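Local coordinates for beta-lactamase domain protein (Burkholderia ambifaria, PDB 5I0P) that binds two zinc ions through a metallo-beta-lactamase fold and is probably a metal-dependent hydrolase whose substrate is not established, at residues M42-L56 with I68-W82. Numbering follows the deposited sequence.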
loop_
_atom_site.group_PDB
_atom_site.type_symbol
_atom_site.label_atom_id
_atom_site.label_comp_id
_atom_site.label_asym_id
_atom_site.label_seq_id
_atom_site.Cartn_x
_atom_site.Cartn_y
_atom_site.Cartn_z
ATOM N N MET A 42 12.672 1.551 7.107
ATOM C CA MET A 42 13.487 2.368 6.229
ATOM C C MET A 42 13.030 3.833 6.236
ATOM O O MET A 42 11.828 4.121 6.275
ATOM C CB MET A 42 13.440 1.831 4.794
ATOM C CG MET A 42 14.168 0.452 4.607
ATOM S SD MET A 42 15.970 0.592 4.925
ATOM C CE MET A 42 16.401 -1.032 4.225
ATOM N N PRO A 43 13.962 4.778 6.211
ATOM C CA PRO A 43 13.571 6.190 6.116
ATOM C C PRO A 43 13.049 6.533 4.733
ATOM O O PRO A 43 13.520 6.008 3.723
ATOM C CB PRO A 43 14.879 6.931 6.385
ATOM C CG PRO A 43 15.929 5.980 5.838
ATOM C CD PRO A 43 15.425 4.607 6.234
ATOM N N LEU A 44 12.058 7.414 4.695
ATOM C CA LEU A 44 11.596 7.985 3.443
ATOM C C LEU A 44 11.698 9.499 3.556
ATOM O O LEU A 44 11.572 10.029 4.656
ATOM C CB LEU A 44 10.158 7.556 3.120
ATOM C CG LEU A 44 10.028 6.064 2.782
ATOM C CD1 LEU A 44 8.605 5.675 2.663
ATOM C CD2 LEU A 44 10.796 5.656 1.497
ATOM N N PRO A 45 12.005 10.215 2.451
ATOM C CA PRO A 45 12.178 11.676 2.520
ATOM C C PRO A 45 10.928 12.481 2.193
ATOM O O PRO A 45 11.031 13.532 1.550
ATOM C CB PRO A 45 13.263 11.925 1.470
ATOM C CG PRO A 45 12.905 10.869 0.398
ATOM C CD PRO A 45 12.376 9.676 1.133
ATOM N N PHE A 46 9.759 12.011 2.618
ATOM C CA PHE A 46 8.472 12.641 2.362
ATOM C C PHE A 46 7.800 12.853 3.700
ATOM O O PHE A 46 8.364 12.520 4.741
ATOM C CB PHE A 46 7.551 11.766 1.507
ATOM C CG PHE A 46 8.220 11.150 0.339
ATOM C CD1 PHE A 46 8.872 11.934 -0.601
ATOM C CD2 PHE A 46 8.248 9.767 0.217
ATOM C CE1 PHE A 46 9.510 11.343 -1.671
ATOM C CE2 PHE A 46 8.875 9.160 -0.841
ATOM C CZ PHE A 46 9.511 9.939 -1.792
ATOM N N SER A 47 6.566 13.367 3.666
ATOM C CA SER A 47 5.775 13.515 4.889
ATOM C C SER A 47 5.516 12.164 5.528
ATOM O O SER A 47 5.427 12.046 6.758
ATOM C CB SER A 47 4.463 14.238 4.598
ATOM O OG SER A 47 4.510 15.539 5.168
ATOM N N LEU A 48 5.313 11.156 4.699
ATOM C CA LEU A 48 5.375 9.770 5.129
ATOM C C LEU A 48 6.853 9.423 5.253
ATOM O O LEU A 48 7.548 9.309 4.240
ATOM C CB LEU A 48 4.663 8.910 4.093
ATOM C CG LEU A 48 4.454 7.444 4.356
ATOM C CD1 LEU A 48 3.320 7.253 5.291
ATOM C CD2 LEU A 48 4.220 6.705 3.021
ATOM N N ASP A 49 7.361 9.313 6.482
ATOM C CA ASP A 49 8.809 9.331 6.693
ATOM C C ASP A 49 9.436 7.947 6.791
ATOM O O ASP A 49 10.632 7.847 7.087
ATOM C CB ASP A 49 9.177 10.131 7.948
ATOM C CG ASP A 49 8.623 9.527 9.239
ATOM O OD1 ASP A 49 8.274 8.311 9.269
ATOM O OD2 ASP A 49 8.629 10.270 10.263
ATOM N N HIS A 50 8.669 6.879 6.597
ATOM C CA HIS A 50 9.236 5.561 6.784
ATOM C C HIS A 50 8.406 4.538 6.027
ATOM O O HIS A 50 7.228 4.741 5.772
ATOM C CB HIS A 50 9.285 5.202 8.270
ATOM C CG HIS A 50 7.952 4.846 8.828
ATOM N ND1 HIS A 50 7.074 5.798 9.308
ATOM C CD2 HIS A 50 7.313 3.654 8.926
ATOM C CE1 HIS A 50 5.966 5.197 9.718
ATOM N NE2 HIS A 50 6.078 3.900 9.482
ATOM N N ILE A 51 9.010 3.396 5.751
ATOM C CA ILE A 51 8.260 2.213 5.344
ATOM C C ILE A 51 8.810 1.019 6.115
ATOM O O ILE A 51 10.025 0.898 6.309
ATOM C CB ILE A 51 8.308 1.977 3.814
ATOM C CG1 ILE A 51 7.509 0.718 3.439
ATOM C CG2 ILE A 51 9.746 1.944 3.274
ATOM C CD1 ILE A 51 7.294 0.533 1.955
ATOM N N ASN A 52 7.909 0.142 6.560
ATOM C CA ASN A 52 8.287 -1.093 7.235
ATOM C C ASN A 52 8.432 -2.195 6.209
ATOM O O ASN A 52 7.535 -2.389 5.384
ATOM C CB ASN A 52 7.251 -1.509 8.278
ATOM C CG ASN A 52 7.004 -0.440 9.296
ATOM O OD1 ASN A 52 7.952 0.145 9.803
ATOM N ND2 ASN A 52 5.731 -0.196 9.633
ATOM N N LEU A 53 9.567 -2.898 6.249
ATOM C CA LEU A 53 9.806 -4.040 5.368
ATOM C C LEU A 53 9.928 -5.308 6.202
ATOM O O LEU A 53 10.201 -5.263 7.401
ATOM C CB LEU A 53 11.062 -3.848 4.485
ATOM C CG LEU A 53 11.234 -2.509 3.747
ATOM C CD1 LEU A 53 12.525 -2.509 2.965
ATOM C CD2 LEU A 53 10.024 -2.124 2.828
ATOM N N TRP A 54 9.708 -6.449 5.566
ATOM C CA TRP A 54 9.663 -7.708 6.289
ATOM C C TRP A 54 10.690 -8.675 5.710
ATOM O O TRP A 54 10.757 -8.869 4.484
ATOM C CB TRP A 54 8.231 -8.283 6.265
ATOM C CG TRP A 54 7.240 -7.203 6.521
ATOM C CD1 TRP A 54 6.447 -6.588 5.584
ATOM C CD2 TRP A 54 7.010 -6.505 7.763
ATOM N NE1 TRP A 54 5.703 -5.601 6.173
ATOM C CE2 TRP A 54 6.032 -5.507 7.501
ATOM C CE3 TRP A 54 7.515 -6.640 9.068
ATOM C CZ2 TRP A 54 5.542 -4.651 8.499
ATOM C CZ3 TRP A 54 7.028 -5.799 10.066
ATOM C CH2 TRP A 54 6.050 -4.807 9.774
ATOM N N LEU A 55 11.515 -9.235 6.603
ATOM C CA LEU A 55 12.430 -10.329 6.304
ATOM C C LEU A 55 11.839 -11.597 6.911
ATOM O O LEU A 55 11.657 -11.667 8.136
ATOM C CB LEU A 55 13.809 -10.085 6.894
ATOM C CG LEU A 55 14.919 -9.365 6.153
ATOM C CD1 LEU A 55 16.135 -9.235 7.096
ATOM C CD2 LEU A 55 15.296 -10.072 4.880
ATOM N N LEU A 56 11.511 -12.579 6.064
ATOM C CA LEU A 56 10.909 -13.821 6.519
ATOM C C LEU A 56 11.893 -14.970 6.355
ATOM O O LEU A 56 12.352 -15.244 5.244
ATOM C CB LEU A 56 9.632 -14.097 5.753
ATOM C CG LEU A 56 8.596 -12.982 5.693
ATOM C CD1 LEU A 56 7.361 -13.515 4.979
ATOM C CD2 LEU A 56 8.248 -12.516 7.073
ATOM N N ILE A 68 12.065 -11.568 1.091
ATOM C CA ILE A 68 11.872 -10.154 1.363
ATOM C C ILE A 68 10.451 -9.780 1.001
ATOM O O ILE A 68 9.949 -10.173 -0.058
ATOM C CB ILE A 68 12.880 -9.302 0.575
ATOM C CG1 ILE A 68 14.296 -9.513 1.121
ATOM C CG2 ILE A 68 12.488 -7.853 0.657
ATOM C CD1 ILE A 68 15.346 -8.777 0.320
ATOM N N VAL A 69 9.796 -9.015 1.863
ATOM C CA VAL A 69 8.530 -8.391 1.495
ATOM C C VAL A 69 8.722 -6.883 1.461
ATOM O O VAL A 69 8.812 -6.232 2.514
ATOM C CB VAL A 69 7.395 -8.791 2.441
ATOM C CG1 VAL A 69 6.068 -8.104 2.020
ATOM C CG2 VAL A 69 7.266 -10.330 2.470
ATOM N N ASP A 70 8.724 -6.333 0.240
ATOM C CA ASP A 70 8.806 -4.899 -0.056
ATOM C C ASP A 70 10.228 -4.365 0.106
ATOM O O ASP A 70 11.033 -4.919 0.850
ATOM C CB ASP A 70 7.784 -4.117 0.795
ATOM C CG ASP A 70 6.335 -4.335 0.323
ATOM O OD1 ASP A 70 6.154 -4.912 -0.761
ATOM O OD2 ASP A 70 5.377 -3.915 1.017
ATOM N N CYS A 71 10.529 -3.261 -0.568
ATOM C CA CYS A 71 11.886 -2.972 -1.006
ATOM C C CYS A 71 12.463 -1.629 -0.576
ATOM O O CYS A 71 13.690 -1.499 -0.497
ATOM C CB CYS A 71 11.921 -3.047 -2.546
ATOM S SG CYS A 71 11.216 -4.556 -3.186
ATOM N N GLY A 72 11.607 -0.627 -0.337
ATOM C CA GLY A 72 12.050 0.740 -0.209
ATOM C C GLY A 72 12.088 1.411 -1.569
ATOM O O GLY A 72 11.990 0.766 -2.615
ATOM N N ILE A 73 12.202 2.753 -1.551
ATOM C CA ILE A 73 12.516 3.501 -2.765
ATOM C C ILE A 73 13.981 3.289 -3.093
ATOM O O ILE A 73 14.758 2.906 -2.243
ATOM C CB ILE A 73 12.232 5.005 -2.609
ATOM C CG1 ILE A 73 13.103 5.535 -1.451
ATOM C CG2 ILE A 73 10.724 5.317 -2.469
ATOM C CD1 ILE A 73 13.230 7.048 -1.433
ATOM N N SER A 74 14.365 3.636 -4.317
ATOM C CA SER A 74 15.780 3.663 -4.669
ATOM C C SER A 74 16.383 4.961 -4.133
ATOM O O SER A 74 16.183 6.033 -4.704
ATOM C CB SER A 74 15.959 3.529 -6.173
ATOM O OG SER A 74 17.306 3.607 -6.549
ATOM N N SER A 75 17.076 4.880 -2.994
ATOM C CA SER A 75 17.780 6.015 -2.404
ATOM C C SER A 75 19.103 5.554 -1.771
ATOM O O SER A 75 19.263 4.386 -1.371
ATOM C CB SER A 75 16.889 6.727 -1.351
ATOM O OG SER A 75 16.793 5.999 -0.137
ATOM N N GLU A 76 20.049 6.498 -1.649
ATOM C CA GLU A 76 21.334 6.164 -1.038
ATOM C C GLU A 76 21.153 5.664 0.389
ATOM O O GLU A 76 21.779 4.675 0.799
ATOM C CB GLU A 76 22.262 7.386 -1.043
ATOM N N ALA A 77 20.245 6.281 1.132
ATOM C CA ALA A 77 20.053 5.902 2.526
ATOM C C ALA A 77 19.529 4.482 2.629
ATOM O O ALA A 77 20.122 3.642 3.315
ATOM C CB ALA A 77 19.095 6.886 3.220
ATOM N N ILE A 78 18.482 4.159 1.865
ATOM C CA ILE A 78 17.898 2.833 1.992
ATOM C C ILE A 78 18.866 1.777 1.468
ATOM O O ILE A 78 19.083 0.739 2.112
ATOM C CB ILE A 78 16.532 2.783 1.281
ATOM C CG1 ILE A 78 15.543 3.705 2.020
ATOM C CG2 ILE A 78 16.017 1.354 1.154
ATOM C CD1 ILE A 78 14.050 3.588 1.601
ATOM N N ARG A 79 19.490 2.038 0.317
ATOM C CA ARG A 79 20.432 1.083 -0.262
ATOM C C ARG A 79 21.527 0.740 0.746
ATOM O O ARG A 79 21.867 -0.435 0.955
ATOM C CB ARG A 79 21.020 1.695 -1.534
ATOM C CG ARG A 79 20.907 0.878 -2.786
ATOM C CD ARG A 79 20.566 1.713 -4.028
ATOM N NE ARG A 79 21.386 2.912 -4.232
ATOM C CZ ARG A 79 20.896 4.062 -4.707
ATOM N NH1 ARG A 79 19.585 4.175 -4.980
ATOM N NH2 ARG A 79 21.697 5.111 -4.891
ATOM N N THR A 80 22.070 1.781 1.399
ATOM C CA THR A 80 23.114 1.620 2.397
ATOM C C THR A 80 22.628 0.747 3.545
ATOM O O THR A 80 23.381 -0.101 4.051
ATOM C CB THR A 80 23.548 2.998 2.931
ATOM O OG1 THR A 80 24.064 3.812 1.868
ATOM C CG2 THR A 80 24.655 2.847 4.012
ATOM N N HIS A 81 21.373 0.953 3.985
ATOM C CA HIS A 81 20.837 0.160 5.088
ATOM C C HIS A 81 20.591 -1.296 4.671
ATOM O O HIS A 81 20.814 -2.223 5.463
ATOM C CB HIS A 81 19.559 0.807 5.624
ATOM C CG HIS A 81 19.771 2.147 6.272
ATOM N ND1 HIS A 81 20.965 2.515 6.862
ATOM C CD2 HIS A 81 18.934 3.201 6.439
ATOM C CE1 HIS A 81 20.853 3.738 7.353
ATOM N NE2 HIS A 81 19.630 4.174 7.120
ATOM N N TRP A 82 20.151 -1.525 3.434
ATOM C CA TRP A 82 20.033 -2.898 2.952
ATOM C C TRP A 82 21.392 -3.587 2.961
ATOM O O TRP A 82 21.520 -4.731 3.428
ATOM C CB TRP A 82 19.447 -2.924 1.541
ATOM C CG TRP A 82 17.973 -3.107 1.456
ATOM C CD1 TRP A 82 17.094 -2.305 0.789
ATOM C CD2 TRP A 82 17.196 -4.165 2.039
ATOM N NE1 TRP A 82 15.816 -2.796 0.920
ATOM C CE2 TRP A 82 15.846 -3.931 1.688
ATOM C CE3 TRP A 82 17.506 -5.276 2.842
ATOM C CZ2 TRP A 82 14.805 -4.790 2.075
ATOM C CZ3 TRP A 82 16.471 -6.123 3.241
ATOM C CH2 TRP A 82 15.134 -5.869 2.856
#
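Met-42 drops its methyl onto the indole of Trp-82: CE lies 3.6 Å from the centroid of the five-membered ring and only 4° off its normal, a CH-pi contact over the face. The bend at chi2 (-64°) brings SD past His-81 CB, and the extended last bond then carries CE over the indole. Leu-53 meets the same indole obliquely, its CD1 3.3 Å from Trp-82 CZ2, and its other methyl, CD2, rests 3.5 Å from the backbone C of Asp-70. Farther along, Ile-78 CD1 packs 3.7 Å from Met-42 CB and also touches Leu-44 CD2; the same leucine methyl meets Ile-73 CG1, the two side chains crossing at a slant. Pro-43 CD approaches the His-81 ring at its edge, in plane. Between strands, Val-69 N to Trp-54 O (2.8 Å) and Trp-54 N to Val-69 O form one antiparallel hydrogen-bonded pair, and Trp-54 presents its ring edge to Val-69 CG1.

Trp-82 NE1 donates to Cys-71 O (2.9 Å, 168° at the hydrogen), which limits the indole's rotation; the acceptor lies in the ring plane, although the donor stands above the carbonyl plane. Ser-75, the N-cap of helix 76-88, accepts through OG from Ile-78 N and holds the first turn bearing Ile-78.

Asp-70 OD2 is hydrogen-bonded to His-107 ND1 and OD1 to Thr-101 N, consistent with Asp-70 orienting His-107, a ligand of the second zinc; Leu-44 and Ile-51 touch Asp-106, another ligand of that metal. Strands 50-60 and 63-69 form a hairpin, flanked by strands 37-43 and 95-99, in the first of the two mixed sheets of the alpha-beta/beta-alpha metallo-beta-lactamase fold, and helix 76-88 covers the face bearing Met-42, Leu-53 and Leu-55.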